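Local coordinates for protein FMN-dependent nitronate monooxygenase (Shewanella oneidensis, PDB 5LSM) that probably uses flavin mononucleotide and molecular oxygen to oxidise toxic propionate 3-nitronate to 3-oxopropanoate, releasing nitrate and nitrite, at residues Lys82-Trp86 with Asn291-Pro295; Tyr93-Leu99 with Gly306-Ala311; Ala161-Glu165 with Ile204-Ile210; Arg277-Phe283 with Asp318-Cys324. All coordinates share one frame; numbering follows the deposited sequence.

Contact 1: Lys82-Trp86 with Asn291-Pro295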
# COMPACT_ATOMS: atom_id res chain seq x y z
N LYS A 82 -0.15 -23.33 -23.13
CA LYS A 82 -0.01 -22.02 -22.52
C LYS A 82 1.46 -21.68 -22.36
O LYS A 82 1.87 -20.54 -22.60
CB LYS A 82 -0.69 -21.97 -21.17
CG LYS A 82 -0.64 -20.59 -20.53
CD LYS A 82 -2.03 -20.08 -20.17
CE LYS A 82 -1.94 -18.87 -19.26
NZ LYS A 82 -3.06 -17.93 -19.53
N GLN A 83 2.26 -22.69 -22.01
CA GLN A 83 3.70 -22.56 -21.90
C GLN A 83 4.34 -22.27 -23.24
O GLN A 83 5.23 -21.43 -23.37
CB GLN A 83 4.30 -23.84 -21.32
CG GLN A 83 4.23 -23.94 -19.82
CD GLN A 83 4.69 -25.29 -19.30
OE1 GLN A 83 5.83 -25.45 -18.87
NE2 GLN A 83 3.78 -26.27 -19.29
N ALA A 84 3.91 -23.03 -24.25
CA ALA A 84 4.44 -22.88 -25.59
C ALA A 84 4.09 -21.51 -26.17
O ALA A 84 4.90 -20.91 -26.86
CB ALA A 84 3.90 -23.99 -26.48
N ALA A 85 2.89 -21.01 -25.88
CA ALA A 85 2.48 -19.66 -26.35
C ALA A 85 3.27 -18.53 -25.70
O ALA A 85 3.45 -17.47 -26.30
CB ALA A 85 0.99 -19.44 -26.12
N TRP A 86 3.65 -18.72 -24.44
CA TRP A 86 4.43 -17.74 -23.70
C TRP A 86 5.84 -17.71 -24.27
O TRP A 86 6.41 -16.65 -24.49
CB TRP A 86 4.47 -18.09 -22.20
CG TRP A 86 5.23 -17.13 -21.37
CD1 TRP A 86 6.27 -17.42 -20.56
CD2 TRP A 86 5.02 -15.71 -21.29
NE1 TRP A 86 6.75 -16.27 -19.98
CE2 TRP A 86 5.99 -15.21 -20.41
CE3 TRP A 86 4.12 -14.82 -21.88
CZ2 TRP A 86 6.07 -13.85 -20.09
CZ3 TRP A 86 4.20 -13.48 -21.56
CH2 TRP A 86 5.18 -13.00 -20.68
N ASN A 291 0.94 -9.76 -16.56
CA ASN A 291 0.58 -10.33 -17.86
C ASN A 291 -0.26 -11.60 -17.73
O ASN A 291 0.17 -12.59 -17.15
CB ASN A 291 1.83 -10.61 -18.68
CG ASN A 291 1.54 -10.78 -20.17
OD1 ASN A 291 0.63 -11.51 -20.57
ND2 ASN A 291 2.34 -10.12 -21.00
N GLU A 292 -1.40 -11.61 -18.42
CA GLU A 292 -2.40 -12.65 -18.28
C GLU A 292 -1.99 -13.95 -19.00
O GLU A 292 -2.53 -15.01 -18.72
CB GLU A 292 -3.74 -12.15 -18.83
CG GLU A 292 -4.21 -10.82 -18.21
CD GLU A 292 -3.43 -9.57 -18.67
OE1 GLU A 292 -2.92 -9.52 -19.82
OE2 GLU A 292 -3.34 -8.61 -17.87
N ALA A 293 -0.97 -13.86 -19.86
CA ALA A 293 -0.52 -15.00 -20.69
C ALA A 293 0.56 -15.90 -20.05
O ALA A 293 0.86 -16.97 -20.57
CB ALA A 293 -0.01 -14.48 -22.03
N VAL A 294 1.15 -15.47 -18.94
CA VAL A 294 2.17 -16.23 -18.24
C VAL A 294 1.60 -17.51 -17.63
O VAL A 294 0.54 -17.50 -17.04
CB VAL A 294 2.80 -15.39 -17.13
CG1 VAL A 294 3.96 -16.13 -16.47
CG2 VAL A 294 3.26 -14.06 -17.70
N PRO A 295 2.33 -18.63 -17.76
CA PRO A 295 1.82 -19.85 -17.16
C PRO A 295 1.73 -19.82 -15.63
O PRO A 295 2.43 -19.05 -14.96
CB PRO A 295 2.82 -20.93 -17.61
CG PRO A 295 4.00 -20.19 -18.15
CD PRO A 295 3.49 -18.88 -18.63
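The ammonium group of K82 reaches the backbone carbonyl of E292, with NZ 3.1 Å from O, in the carbonyl plane and at a C=O...N angle of 147°. With chi1 near 180° (-177°), K82 heads for the turn, then bends at chi2 and chi4, which carries its methylenes along the other backbone; CE lies 3.6 Å from the carbonyl O of A293. A long, flexible lysine suits a helix edge from which a carbonyl some distance off must be met.

The E292 carbonyl lies in a type I beta turn, N291 to V294, braced from inside by an Asx turn: OD1 of N291 accepts from the backbone N of A293 at 2.9 Å. The amide nitrogen of the same side chain bonds to the carbonyl of M287 and also stands near the plane of the W86 indole, at the edge of its six-membered ring, 3.9 Å from CZ3 to ND2.

W86 is the apolar centre, its broad indole offering a face to valine and further surface to proline. One face receives CG2 of V294 in a CH-pi contact, 3.8 Å from the six-membered ring centroid and 16° off the normal. P295 brings CD to 3.7 Å from W86 CD1, and its CB meets Q83 CG.

Helix 80-89 thus packs against the loop between helices 282-287 and 301-313, while W86 also touches F283 and M287 of helix 282-287.

Contact 2: Tyr93-Leu99 with Gly306-Ala311; sequences YFAEFNL and GLRTAA
L307 crosses from helix 301-313 into the side of helix 91-97 in a helix-helix packing whose local axes run 30° from parallel and approach to 10.6 Å. Its CB leads to CG, which lies 3.8 Å from CE1 of F94; there the side chain forks. Branch CD1 touches the F94 ring obliquely, 3.6 Å from CE1, and branch CD2 goes to CB of Y93, with CD1 of F97 further along. The fork lets one leucine touch three aromatic residues, the adjacent Y93 and F94 and, a turn later, F97. CG stands anti to the carbonyl carbon (chi1 -77°), and with chi2 near 156° the two methyls part, CD1 to F94 and CD2 to Y93.

Helix 91-97 closes with a Schellman motif: N98 takes positive phi, and its N and that of L99 bond back to the carbonyls of A95 and F94. The turn aims L99 back at the other helix, where CD1 reaches CA of L307 and CB of A310. Small alanines suit this side of helix 301-313, since bulky neighbours approach it closely.

The phenol OH of Y93 is bonded to E286, and its ring meets F319 edge-to-face; F319 also touches F97, L307 and A311, extending the apolar cluster. On the F97 ring itself, CE2 rests 3.7 Å from CB of A311.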
# COMPACT_ATOMS: atom_id res chain seq x y z
N TYR A 93 13.43 -11.71 -27.64
CA TYR A 93 14.54 -11.66 -26.69
C TYR A 93 15.51 -12.79 -26.94
O TYR A 93 16.71 -12.59 -26.88
CB TYR A 93 14.05 -11.70 -25.25
CG TYR A 93 13.13 -10.57 -24.90
CD1 TYR A 93 13.53 -9.24 -25.04
CD2 TYR A 93 11.84 -10.83 -24.45
CE1 TYR A 93 12.66 -8.20 -24.75
CE2 TYR A 93 10.97 -9.81 -24.14
CZ TYR A 93 11.38 -8.49 -24.30
OH TYR A 93 10.49 -7.50 -23.99
N PHE A 94 14.99 -13.97 -27.22
CA PHE A 94 15.85 -15.11 -27.49
C PHE A 94 16.75 -14.80 -28.68
O PHE A 94 17.96 -15.01 -28.63
CB PHE A 94 15.02 -16.35 -27.77
CG PHE A 94 14.25 -16.83 -26.59
CD1 PHE A 94 14.85 -16.97 -25.36
CD2 PHE A 94 12.91 -17.13 -26.71
CE1 PHE A 94 14.14 -17.43 -24.27
CE2 PHE A 94 12.19 -17.60 -25.64
CZ PHE A 94 12.80 -17.72 -24.41
N ALA A 95 16.15 -14.25 -29.72
CA ALA A 95 16.91 -13.74 -30.86
C ALA A 95 17.95 -12.68 -30.47
O ALA A 95 19.12 -12.78 -30.83
CB ALA A 95 15.94 -13.18 -31.91
N GLU A 96 17.52 -11.65 -29.76
CA GLU A 96 18.43 -10.58 -29.36
C GLU A 96 19.66 -11.16 -28.66
O GLU A 96 20.79 -10.93 -29.07
CB GLU A 96 17.70 -9.57 -28.47
CG GLU A 96 18.61 -8.55 -27.80
CD GLU A 96 17.84 -7.49 -27.05
OE1 GLU A 96 16.59 -7.58 -27.02
OE2 GLU A 96 18.48 -6.56 -26.50
N PHE A 97 19.42 -12.04 -27.71
CA PHE A 97 20.48 -12.57 -26.85
C PHE A 97 21.08 -13.89 -27.37
O PHE A 97 21.90 -14.50 -26.69
CB PHE A 97 19.93 -12.77 -25.42
CG PHE A 97 19.72 -11.50 -24.66
CD1 PHE A 97 18.51 -10.82 -24.72
CD2 PHE A 97 20.73 -10.99 -23.85
CE1 PHE A 97 18.32 -9.64 -24.02
CE2 PHE A 97 20.56 -9.80 -23.16
CZ PHE A 97 19.35 -9.12 -23.25
N ASN A 98 20.65 -14.33 -28.55
CA ASN A 98 21.19 -15.54 -29.18
C ASN A 98 21.09 -16.76 -28.27
O ASN A 98 22.07 -17.46 -28.02
CB ASN A 98 22.65 -15.31 -29.59
CG ASN A 98 23.09 -16.20 -30.75
OD1 ASN A 98 22.37 -17.10 -31.20
ND2 ASN A 98 24.29 -15.94 -31.25
N LEU A 99 19.88 -17.03 -27.79
CA LEU A 99 19.65 -18.13 -26.86
C LEU A 99 18.76 -19.17 -27.47
O LEU A 99 17.72 -18.84 -28.05
CB LEU A 99 19.00 -17.61 -25.58
CG LEU A 99 19.96 -16.87 -24.67
CD1 LEU A 99 19.19 -15.93 -23.76
CD2 LEU A 99 20.80 -17.86 -23.86
N GLY A 306 17.28 -18.80 -18.87
CA GLY A 306 18.35 -18.52 -19.82
C GLY A 306 18.59 -17.03 -20.09
O GLY A 306 19.74 -16.57 -20.08
N LEU A 307 17.52 -16.29 -20.36
CA LEU A 307 17.60 -14.84 -20.62
C LEU A 307 18.27 -14.10 -19.47
O LEU A 307 19.21 -13.31 -19.66
CB LEU A 307 16.20 -14.28 -20.82
CG LEU A 307 15.59 -14.57 -22.19
CD1 LEU A 307 14.07 -14.52 -22.12
CD2 LEU A 307 16.11 -13.57 -23.21
N ARG A 308 17.75 -14.36 -18.28
CA ARG A 308 18.34 -13.87 -17.06
C ARG A 308 19.83 -14.13 -16.98
O ARG A 308 20.61 -13.22 -16.71
CB ARG A 308 17.67 -14.53 -15.86
CG ARG A 308 18.36 -14.21 -14.56
CD ARG A 308 17.73 -14.98 -13.43
NE ARG A 308 18.28 -14.54 -12.16
CZ ARG A 308 17.96 -15.06 -10.99
NH1 ARG A 308 17.06 -16.04 -10.91
NH2 ARG A 308 18.51 -14.57 -9.90
N THR A 309 20.21 -15.40 -17.13
CA THR A 309 21.62 -15.78 -17.09
C THR A 309 22.44 -15.01 -18.09
O THR A 309 23.50 -14.47 -17.74
CB THR A 309 21.79 -17.27 -17.40
OG1 THR A 309 21.02 -18.03 -16.47
CG2 THR A 309 23.28 -17.68 -17.32
N ALA A 310 21.97 -14.99 -19.33
CA ALA A 310 22.66 -14.28 -20.43
C ALA A 310 22.79 -12.80 -20.14
O ALA A 310 23.84 -12.21 -20.37
CB ALA A 310 21.92 -14.49 -21.74
N ALA A 311 21.70 -12.17 -19.70
CA ALA A 311 21.69 -10.72 -19.56
C ALA A 311 22.49 -10.28 -18.34
O ALA A 311 23.25 -9.31 -18.40
CB ALA A 311 20.26 -10.20 -19.50

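Contact 3: Ala161-Glu165 with Ile204-Ile210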
# COMPACT_ATOMS: atom_id res chain seq x y z
N ALA A 161 -6.54 -14.23 7.22
CA ALA A 161 -6.11 -14.32 8.61
C ALA A 161 -7.08 -15.21 9.43
O ALA A 161 -6.65 -15.99 10.28
CB ALA A 161 -6.00 -12.94 9.21
N LEU A 162 -8.37 -15.09 9.16
CA LEU A 162 -9.37 -15.86 9.87
C LEU A 162 -9.30 -17.32 9.46
O LEU A 162 -9.58 -18.22 10.28
CB LEU A 162 -10.76 -15.30 9.60
CG LEU A 162 -11.06 -13.96 10.28
CD1 LEU A 162 -12.20 -13.23 9.59
CD2 LEU A 162 -11.38 -14.18 11.74
N TRP A 163 -8.95 -17.57 8.21
CA TRP A 163 -8.79 -18.93 7.72
C TRP A 163 -7.61 -19.59 8.42
O TRP A 163 -7.69 -20.74 8.81
CB TRP A 163 -8.57 -18.96 6.21
CG TRP A 163 -8.55 -20.36 5.65
CD1 TRP A 163 -9.63 -21.11 5.31
CD2 TRP A 163 -7.40 -21.16 5.35
NE1 TRP A 163 -9.23 -22.32 4.83
CE2 TRP A 163 -7.87 -22.38 4.83
CE3 TRP A 163 -6.03 -20.97 5.49
CZ2 TRP A 163 -7.01 -23.39 4.42
CZ3 TRP A 163 -5.17 -21.99 5.07
CH2 TRP A 163 -5.67 -23.18 4.56
N LEU A 164 -6.52 -18.84 8.57
CA LEU A 164 -5.33 -19.35 9.23
C LEU A 164 -5.55 -19.64 10.73
O LEU A 164 -5.11 -20.67 11.25
CB LEU A 164 -4.17 -18.39 9.03
CG LEU A 164 -3.73 -18.25 7.58
CD1 LEU A 164 -2.75 -17.10 7.42
CD2 LEU A 164 -3.10 -19.54 7.09
N GLU A 165 -6.22 -18.73 11.42
CA GLU A 165 -6.55 -18.95 12.82
C GLU A 165 -7.38 -20.21 12.97
O GLU A 165 -7.05 -21.09 13.77
CB GLU A 165 -7.32 -17.77 13.36
CG GLU A 165 -7.45 -17.76 14.87
CD GLU A 165 -8.18 -16.53 15.37
OE1 GLU A 165 -9.22 -16.19 14.77
OE2 GLU A 165 -7.69 -15.90 16.33
N ILE A 204 -6.23 -6.76 10.73
CA ILE A 204 -6.00 -8.15 11.13
C ILE A 204 -5.97 -8.33 12.64
O ILE A 204 -6.53 -9.29 13.15
CB ILE A 204 -4.74 -8.77 10.48
CG1 ILE A 204 -5.01 -9.13 9.01
CG2 ILE A 204 -4.35 -10.06 11.20
CD1 ILE A 204 -3.79 -9.61 8.25
N ILE A 205 -5.29 -7.44 13.36
CA ILE A 205 -5.19 -7.56 14.83
C ILE A 205 -6.58 -7.46 15.46
O ILE A 205 -6.88 -8.16 16.41
CB ILE A 205 -4.26 -6.48 15.43
CG1 ILE A 205 -2.79 -6.84 15.20
CG2 ILE A 205 -4.50 -6.29 16.93
CD1 ILE A 205 -1.87 -5.64 15.25
N ALA A 206 -7.45 -6.60 14.91
CA ALA A 206 -8.82 -6.44 15.41
C ALA A 206 -9.63 -7.71 15.26
O ALA A 206 -10.56 -7.97 16.02
CB ALA A 206 -9.52 -5.28 14.70
N ALA A 207 -9.31 -8.49 14.25
CA ALA A 207 -10.14 -9.62 13.86
C ALA A 207 -9.72 -10.94 14.54
O ALA A 207 -10.49 -11.87 14.56
CB ALA A 207 -10.10 -9.78 12.34
N VAL A 208 -8.46 -11.06 14.94
CA VAL A 208 -7.96 -12.34 15.46
C VAL A 208 -7.52 -12.19 16.90
O VAL A 208 -7.30 -11.09 17.39
CB VAL A 208 -6.78 -12.92 14.63
CG1 VAL A 208 -7.15 -13.02 13.16
CG2 VAL A 208 -5.50 -12.11 14.80
N GLU A 209 -7.42 -13.32 17.59
CA GLU A 209 -6.97 -13.33 18.97
C GLU A 209 -5.50 -13.69 19.06
O GLU A 209 -4.84 -13.28 19.99
CB GLU A 209 -7.81 -14.31 19.78
CG GLU A 209 -9.25 -13.88 19.98
CD GLU A 209 -10.17 -15.06 20.24
OE1 GLU A 209 -11.19 -15.19 19.52
OE2 GLU A 209 -9.85 -15.88 21.12
N ILE A 210 -4.99 -14.42 18.07
CA ILE A 210 -3.58 -14.82 18.07
C ILE A 210 -2.61 -13.70 17.69
O ILE A 210 -3.03 -12.62 17.30
CB ILE A 210 -3.33 -16.05 17.18
CG1 ILE A 210 -3.72 -15.78 15.71
CG2 ILE A 210 -4.08 -17.25 17.75
CD1 ILE A 210 -3.59 -16.99 14.81
O HOH W 1 -11.08 -14.80 16.33
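A161 meets I204 with its single methyl, CB lying 3.9 Å from CG2 and about as far from CG1, so the small residue sits against both branches of the isoleucine. The same CB is 4.1 Å from CG1 of V208. Beneath this pair lies the parallel sheet: A161 and V208 both touch I172 of strand 171-175, and I204 touches A174. Helices 158-166 and 197-207 are thus neighbours on the outside of the beta/alpha barrel.

L162, one residue on, stays near the surface and lays CD2 over the carbonyl O of A207 at 3.8 Å.

E165, a turn after A161, carries the polar part. CG is anti to the backbone N (chi1 -168°) and the chain stays extended, which takes the carboxylate past V208 to the backbone beyond the helix end. OE2 accepts from the N of E209 at 2.9 Å and 168°, met on the syn side and 15° out of the carboxylate plane. The aliphatic part of E165 is used as well: CG lies 3.9 Å from CD1 of I210, the two side chains running alongside each other head to tail.

A water lies 2.8 Å from E165 OE1 and 3.2 Å from E209 OE1, within hydrogen-bonding reach of both. Glutamate therefore ties down a backbone N-H just after the helix, and the water lies between two carboxylates whose like charges, if both are ionised, it may help to screen.

Contact 4: Arg277-Phe283 with Asp318-Cys324. With FMN (flavin mononucleotide), chain I.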
# COMPACT_ATOMS: atom_id res chain seq x y z
N ARG A 277 6.77 -8.65 -5.89
CA ARG A 277 7.24 -7.27 -5.98
C ARG A 277 8.75 -7.23 -6.19
O ARG A 277 9.53 -7.78 -5.40
CB ARG A 277 6.88 -6.46 -4.72
CG ARG A 277 7.32 -4.99 -4.78
CD ARG A 277 6.93 -4.18 -3.52
NE ARG A 277 5.48 -4.02 -3.43
CZ ARG A 277 4.74 -3.21 -4.19
NH1 ARG A 277 5.30 -2.40 -5.07
NH2 ARG A 277 3.43 -3.22 -4.08
N GLY A 278 9.16 -6.54 -7.26
CA GLY A 278 10.58 -6.37 -7.54
C GLY A 278 10.88 -5.05 -8.21
O GLY A 278 10.01 -4.45 -8.79
N ILE A 279 12.12 -4.59 -8.10
CA ILE A 279 12.56 -3.40 -8.79
C ILE A 279 12.19 -3.49 -10.27
O ILE A 279 12.27 -4.57 -10.86
CB ILE A 279 14.07 -3.18 -8.63
CG1 ILE A 279 14.41 -2.93 -7.16
CG2 ILE A 279 14.51 -1.98 -9.46
CD1 ILE A 279 15.85 -3.20 -6.82
N VAL A 280 11.67 -2.39 -10.83
CA VAL A 280 11.10 -2.41 -12.19
C VAL A 280 12.23 -2.44 -13.19
O VAL A 280 13.15 -1.63 -13.10
CB VAL A 280 10.19 -1.17 -12.46
CG1 VAL A 280 9.93 -0.99 -13.95
CG2 VAL A 280 8.87 -1.30 -11.71
N ASN A 281 12.17 -3.41 -14.11
CA ASN A 281 13.17 -3.55 -15.16
C ASN A 281 12.55 -3.59 -16.57
O ASN A 281 11.34 -3.42 -16.73
CB ASN A 281 14.10 -4.75 -14.89
CG ASN A 281 13.34 -6.08 -14.69
OD1 ASN A 281 12.31 -6.32 -15.26
ND2 ASN A 281 13.94 -6.96 -13.92
N ARG A 282 13.40 -3.73 -17.59
CA ARG A 282 12.95 -3.66 -18.99
C ARG A 282 11.88 -4.71 -19.25
O ARG A 282 10.85 -4.43 -19.88
CB ARG A 282 14.14 -3.87 -19.94
CG ARG A 282 13.80 -3.89 -21.43
CD ARG A 282 14.98 -4.38 -22.26
NE ARG A 282 14.64 -4.71 -23.64
CZ ARG A 282 15.41 -5.43 -24.45
NH1 ARG A 282 16.58 -5.91 -24.03
NH2 ARG A 282 15.00 -5.73 -25.69
N PHE A 283 12.15 -5.93 -18.79
CA PHE A 283 11.25 -7.05 -19.03
C PHE A 283 9.86 -6.71 -18.48
O PHE A 283 8.86 -6.81 -19.19
CB PHE A 283 11.84 -8.34 -18.42
CG PHE A 283 11.06 -9.59 -18.71
CD1 PHE A 283 10.55 -9.83 -19.99
CD2 PHE A 283 10.87 -10.54 -17.73
CE1 PHE A 283 9.84 -10.99 -20.25
CE2 PHE A 283 10.13 -11.68 -17.98
CZ PHE A 283 9.61 -11.90 -19.24
N ASP A 318 18.21 -6.58 -16.72
CA ASP A 318 16.96 -6.45 -17.50
C ASP A 318 16.02 -7.65 -17.37
O ASP A 318 14.82 -7.52 -17.59
CB ASP A 318 17.26 -6.21 -19.00
CG ASP A 318 18.00 -4.87 -19.27
OD1 ASP A 318 18.47 -4.23 -18.30
OD2 ASP A 318 18.15 -4.48 -20.45
N PHE A 319 16.54 -8.83 -17.05
CA PHE A 319 15.70 -10.03 -16.98
C PHE A 319 15.82 -10.73 -15.62
O PHE A 319 15.69 -11.94 -15.52
CB PHE A 319 16.04 -10.99 -18.13
CG PHE A 319 15.63 -10.47 -19.48
CD1 PHE A 319 14.36 -10.72 -19.98
CD2 PHE A 319 16.47 -9.63 -20.20
CE1 PHE A 319 13.95 -10.18 -21.18
CE2 PHE A 319 16.07 -9.08 -21.40
CZ PHE A 319 14.81 -9.36 -21.89
N SER A 320 16.07 -9.95 -14.57
CA SER A 320 16.26 -10.51 -13.23
C SER A 320 15.03 -10.27 -12.34
O SER A 320 14.42 -9.20 -12.39
CB SER A 320 17.50 -9.91 -12.59
OG SER A 320 18.68 -10.27 -13.29
N PRO A 321 14.67 -11.26 -11.51
CA PRO A 321 13.74 -11.03 -10.41
C PRO A 321 14.42 -10.30 -9.24
O PRO A 321 15.11 -10.90 -8.43
CB PRO A 321 13.33 -12.45 -10.01
CG PRO A 321 14.54 -13.26 -10.29
CD PRO A 321 15.12 -12.66 -11.55
N LEU A 322 14.23 -8.99 -9.19
CA LEU A 322 14.94 -8.15 -8.25
C LEU A 322 14.01 -7.88 -7.08
O LEU A 322 13.51 -6.78 -6.91
CB LEU A 322 15.33 -6.85 -8.94
CG LEU A 322 16.29 -6.92 -10.12
CD1 LEU A 322 16.30 -5.58 -10.85
CD2 LEU A 322 17.68 -7.26 -9.63
N TRP A 323 13.73 -8.90 -6.30
CA TRP A 323 12.76 -8.80 -5.25
C TRP A 323 13.19 -7.73 -4.21
O TRP A 323 14.35 -7.68 -3.83
CB TRP A 323 12.61 -10.15 -4.56
CG TRP A 323 11.92 -11.24 -5.36
CD1 TRP A 323 11.85 -12.54 -5.01
CD2 TRP A 323 11.19 -11.14 -6.62
NE1 TRP A 323 11.13 -13.27 -5.93
CE2 TRP A 323 10.75 -12.45 -6.94
CE3 TRP A 323 10.93 -10.10 -7.51
CZ2 TRP A 323 10.02 -12.73 -8.10
CZ3 TRP A 323 10.19 -10.38 -8.67
CH2 TRP A 323 9.73 -11.68 -8.94
N CYS A 324 12.25 -6.87 -3.82
CA CYS A 324 12.53 -5.64 -3.05
C CYS A 324 11.20 -4.97 -2.70
O CYS A 324 10.28 -4.97 -3.50
CB CYS A 324 13.41 -4.66 -3.85
SG CYS A 324 13.80 -3.08 -3.01
N1 FMN I . 8.48 -15.20 1.96
C2 FMN I . 8.38 -16.56 2.08
O2 FMN I . 7.45 -17.05 2.75
N3 FMN I . 9.25 -17.40 1.47
C4 FMN I . 10.27 -16.94 0.72
O4 FMN I . 11.06 -17.71 0.15
C4A FMN I . 10.42 -15.48 0.55
N5 FMN I . 11.43 -14.98 -0.16
C5A FMN I . 11.62 -13.66 -0.27
C6 FMN I . 12.72 -13.22 -1.01
C7 FMN I . 12.98 -11.87 -1.15
C7M FMN I . 14.17 -11.45 -1.98
C8 FMN I . 12.07 -10.88 -0.50
C8M FMN I . 12.35 -9.40 -0.66
C9 FMN I . 10.96 -11.32 0.24
C9A FMN I . 10.69 -12.69 0.38
N10 FMN I . 9.61 -13.21 1.16
C10 FMN I . 9.45 -14.61 1.23
C1' FMN I . 8.62 -12.34 1.82
C2' FMN I . 9.06 -11.94 3.22
O2' FMN I . 8.78 -13.03 4.12
C3' FMN I . 8.33 -10.67 3.69
O3' FMN I . 6.93 -10.79 3.42
C4' FMN I . 8.81 -9.39 3.01
O4' FMN I . 10.22 -9.38 2.73
C5' FMN I . 8.43 -8.22 3.89
O5' FMN I . 8.67 -6.97 3.25
P FMN I . 10.10 -6.23 3.22
O1P FMN I . 10.80 -6.54 4.53
O2P FMN I . 9.72 -4.78 3.06
O3P FMN I . 10.74 -6.85 2.03
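The backbones of G278 and W323 come within 4.0 Å, CA to CA, in a single beta bridge, where I279 N donates to L322 O at 2.9 Å and C324 N to R277 O at 3.3 Å. Glycine suits position 278 because a CB would collide with the W323 ring and the L322 carbonyl; its CA instead lies at the edge of the indole, 3.7 Å from CE3. I279 packs its CB on CB of L322 and its CG1 on CB of C324.

W323 belongs to the FMN pocket. Its CB is 3.3 Å from C7M, the methyl on the dimethylbenzene end of the flavin, and that methyl lies in the plane of the indole, at its edge. CB of P321 lies over one indole face, towards its rim. The strand 276-279 is part of a small antiparallel sheet, separate from the parallel strands of the TIM barrel, and the single bridge joins the irregular 318-324 segment to that strand, the middle one of three. R277 turns its guanidinium to L177 O and T265.

Beyond the strand, N281 caps helix 282-287, OD1 accepting from M284 N, while ND2 makes a weak bond to S320 O. The F283 ring has CD1 of F319 over one face, the two planes 36° apart and the centroids 5.2 Å apart. R282 lies near D318, beyond salt-bridge range, NH1 to OD2 4.2 Å, and its guanidinium is instead paired with E96 and E286.

In the fold
Contacts 1, 2 and 4 form one connected region, whereas contact 3 stands apart on the barrel. Contact 4 is the hub: F283 packs on W86 of contact 1, CZ to CZ2 4.1 Å, and the charged tie to contact 2 is short, R282 NH2 to E96 OE1 2.8 Å. F319 is also shared with contact 2, through Y93 and F97. The centres of contacts 1 and 2 lie 18 Å apart, and neither touches an annotated site. Contact 4 alone reaches FMN, through W323. Contact 3 is centred about 32 Å from contact 4, across the chain's centre, yet the I204 side chain comes within about 12 Å of the cofactor.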